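Genome packaging NTPase B204 (Sulfolobus turreted icosahedral virus 2, PDB 4KFU) probably hydrolyses ATP to drive packaging of the viral genome into the capsid, as a P-loop NTPase of the FtsK-HerA superfamily. Local coordinates at residues L100-A105 with L133-Q138. Sequence-based numbering, arbitrary orientation.
Sequences LIIDEA and LILSTQ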
loop_
_atom_site.group_PDB
_atom_site.type_symbol
_atom_site.label_atom_id
_atom_site.label_comp_id
_atom_site.label_asym_id
_atom_site.label_seq_id
_atom_site.Cartn_x
_atom_site.Cartn_y
_atom_site.Cartn_z
ATOM N N LEU A 100 0.041 -7.362 -3.282
ATOM C CA LEU A 100 1.045 -7.242 -2.230
ATOM C C LEU A 100 0.739 -5.990 -1.393
ATOM O O LEU A 100 0.832 -4.866 -1.894
ATOM C CB LEU A 100 2.447 -7.140 -2.838
ATOM C CG LEU A 100 3.603 -6.987 -1.847
ATOM C CD1 LEU A 100 3.592 -8.125 -0.791
ATOM C CD2 LEU A 100 4.974 -6.904 -2.561
ATOM N N ILE A 101 0.371 -6.198 -0.130
ATOM C CA ILE A 101 0.024 -5.117 0.786
ATOM C C ILE A 101 1.168 -4.783 1.730
ATOM O O ILE A 101 1.653 -5.640 2.479
ATOM C CB ILE A 101 -1.207 -5.483 1.636
ATOM C CG1 ILE A 101 -2.348 -5.972 0.737
ATOM C CG2 ILE A 101 -1.645 -4.291 2.496
ATOM C CD1 ILE A 101 -3.669 -6.223 1.480
ATOM N N ILE A 102 1.595 -3.526 1.694
ATOM C CA ILE A 102 2.748 -3.088 2.465
ATOM C C ILE A 102 2.366 -1.944 3.375
ATOM O O ILE A 102 2.311 -0.786 2.947
ATOM C CB ILE A 102 3.902 -2.645 1.555
ATOM C CG1 ILE A 102 4.132 -3.689 0.460
ATOM C CG2 ILE A 102 5.204 -2.443 2.368
ATOM C CD1 ILE A 102 5.431 -3.517 -0.256
ATOM N N ASP A 103 2.077 -2.263 4.634
ATOM C CA ASP A 103 1.817 -1.202 5.609
ATOM C C ASP A 103 3.160 -0.657 6.070
ATOM O O ASP A 103 4.183 -1.359 5.979
ATOM C CB ASP A 103 0.964 -1.698 6.775
ATOM C CG ASP A 103 -0.127 -0.691 7.169
ATOM O OD1 ASP A 103 0.097 0.534 6.987
ATOM O OD2 ASP A 103 -1.208 -1.117 7.652
ATOM N N GLU A 104 3.179 0.602 6.507
ATOM C CA GLU A 104 4.437 1.282 6.833
ATOM C C GLU A 104 5.433 1.184 5.668
ATOM O O GLU A 104 6.594 0.793 5.856
ATOM C CB GLU A 104 5.046 0.700 8.120
ATOM C CG GLU A 104 4.076 0.634 9.325
ATOM C CD GLU A 104 3.301 -0.696 9.436
ATOM O OE1 GLU A 104 3.764 -1.738 8.899
ATOM O OE2 GLU A 104 2.218 -0.705 10.076
ATOM N N ALA A 105 4.981 1.536 4.465
ATOM C CA ALA A 105 5.786 1.337 3.260
ATOM C C ALA A 105 7.063 2.167 3.181
ATOM O O ALA A 105 7.860 1.962 2.272
ATOM C CB ALA A 105 4.945 1.528 1.993
ATOM N N LEU A 133 -0.331 -3.566 -5.881
ATOM C CA LEU A 133 0.321 -3.085 -4.675
ATOM C C LEU A 133 -0.627 -2.186 -3.921
ATOM O O LEU A 133 -1.312 -1.340 -4.523
ATOM C CB LEU A 133 1.553 -2.240 -5.013
ATOM C CG LEU A 133 2.884 -2.750 -5.526
ATOM C CD1 LEU A 133 3.808 -1.550 -5.593
ATOM C CD2 LEU A 133 3.470 -3.808 -4.593
ATOM N N ILE A 134 -0.672 -2.371 -2.608
ATOM C CA ILE A 134 -1.250 -1.356 -1.731
ATOM C C ILE A 134 -0.148 -0.865 -0.820
ATOM O O ILE A 134 0.454 -1.652 -0.079
ATOM C CB ILE A 134 -2.417 -1.885 -0.909
ATOM C CG1 ILE A 134 -3.529 -2.351 -1.847
ATOM C CG2 ILE A 134 -2.957 -0.765 -0.011
ATOM C CD1 ILE A 134 -4.676 -3.022 -1.170
ATOM N N LEU A 135 0.161 0.426 -0.917
ATOM C CA LEU A 135 1.232 1.011 -0.125
ATOM C C LEU A 135 0.638 2.036 0.822
ATOM O O LEU A 135 -0.206 2.846 0.421
ATOM C CB LEU A 135 2.268 1.698 -1.013
ATOM C CG LEU A 135 2.974 0.834 -2.063
ATOM C CD1 LEU A 135 3.965 1.680 -2.841
ATOM C CD2 LEU A 135 3.666 -0.370 -1.414
ATOM N N SER A 136 1.091 2.015 2.068
ATOM C CA SER A 136 0.526 2.884 3.089
ATOM C C SER A 136 1.634 3.637 3.810
ATOM O O SER A 136 2.662 3.045 4.163
ATOM C CB SER A 136 -0.269 2.025 4.080
ATOM O OG SER A 136 -0.575 2.739 5.252
ATOM N N THR A 137 1.428 4.931 4.050
ATOM C CA THR A 137 2.405 5.720 4.799
ATOM C C THR A 137 1.744 6.862 5.539
ATOM O O THR A 137 0.574 7.166 5.290
ATOM C CB THR A 137 3.508 6.285 3.888
ATOM O OG1 THR A 137 4.652 6.615 4.689
ATOM C CG2 THR A 137 3.008 7.526 3.130
ATOM N N GLN A 138 2.492 7.499 6.440
ATOM C CA GLN A 138 1.910 8.498 7.343
ATOM C C GLN A 138 1.933 9.918 6.772
ATOM O O GLN A 138 0.958 10.638 6.889
ATOM C CB GLN A 138 2.605 8.465 8.708
ATOM C CG GLN A 138 2.740 7.047 9.289
ATOM C CD GLN A 138 2.215 6.911 10.712
ATOM O OE1 GLN A 138 1.291 6.123 10.976
ATOM N NE2 GLN A 138 2.816 7.654 11.641
#
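I134 and S136 of one central strand bond across to segment 100-105, which runs parallel beside them, I134 by its backbone, S136 by its backbone and its hydroxyl, and both residues are well covered by it. I134 uses both its own N and its own O: the N donates to L100 O (3.0 Å), and the O receives I102 N in a nearly straight bond (2.8 Å, 171° at the hydrogen). Its branched side chain, suited to an extended backbone in a buried sheet, lies on the same face as that of I101, with CD1 of I134 4.2 Å from CG1 of I101. The other face carries leucine and isoleucine pairs lying side by side. L100 CB meets L133 CD2, while L135 CD2 sits against CB, CG1 and CD1 of I102, the closest approach being 3.7 Å to I102 CB.

S136 N keeps the parallel pattern by bonding I102 O, but its O takes the amide of A105 and not that of E104, because the chain turns out of the strand at E104. The small methyl of A105 fits close over the strand, 4.0 Å from L135 CB. The serine hydroxyl, anti to the backbone N (chi1 166°), donates to D103 OD1 at 2.9 Å from above the carboxylate plane. That oxygen also accepts E104 N through its anti lone pair, which helps fix the rotation of the carboxylate; OD2 is held by Y50 and by S18 of the P-loop. D103 and E104 follow a hydrophobic strand, as in a Walker B motif, with the D103 side chain about 4 Å from bound magnesium at its nearest atom.

Strands 98-102 and 131-137 form a beta-alpha-beta unit with helix 117-124. Helix 17-31 packs on I101 and I134, helix 78-95 on L100 and I102, and strands 35-40 and 6-10 flank the pair.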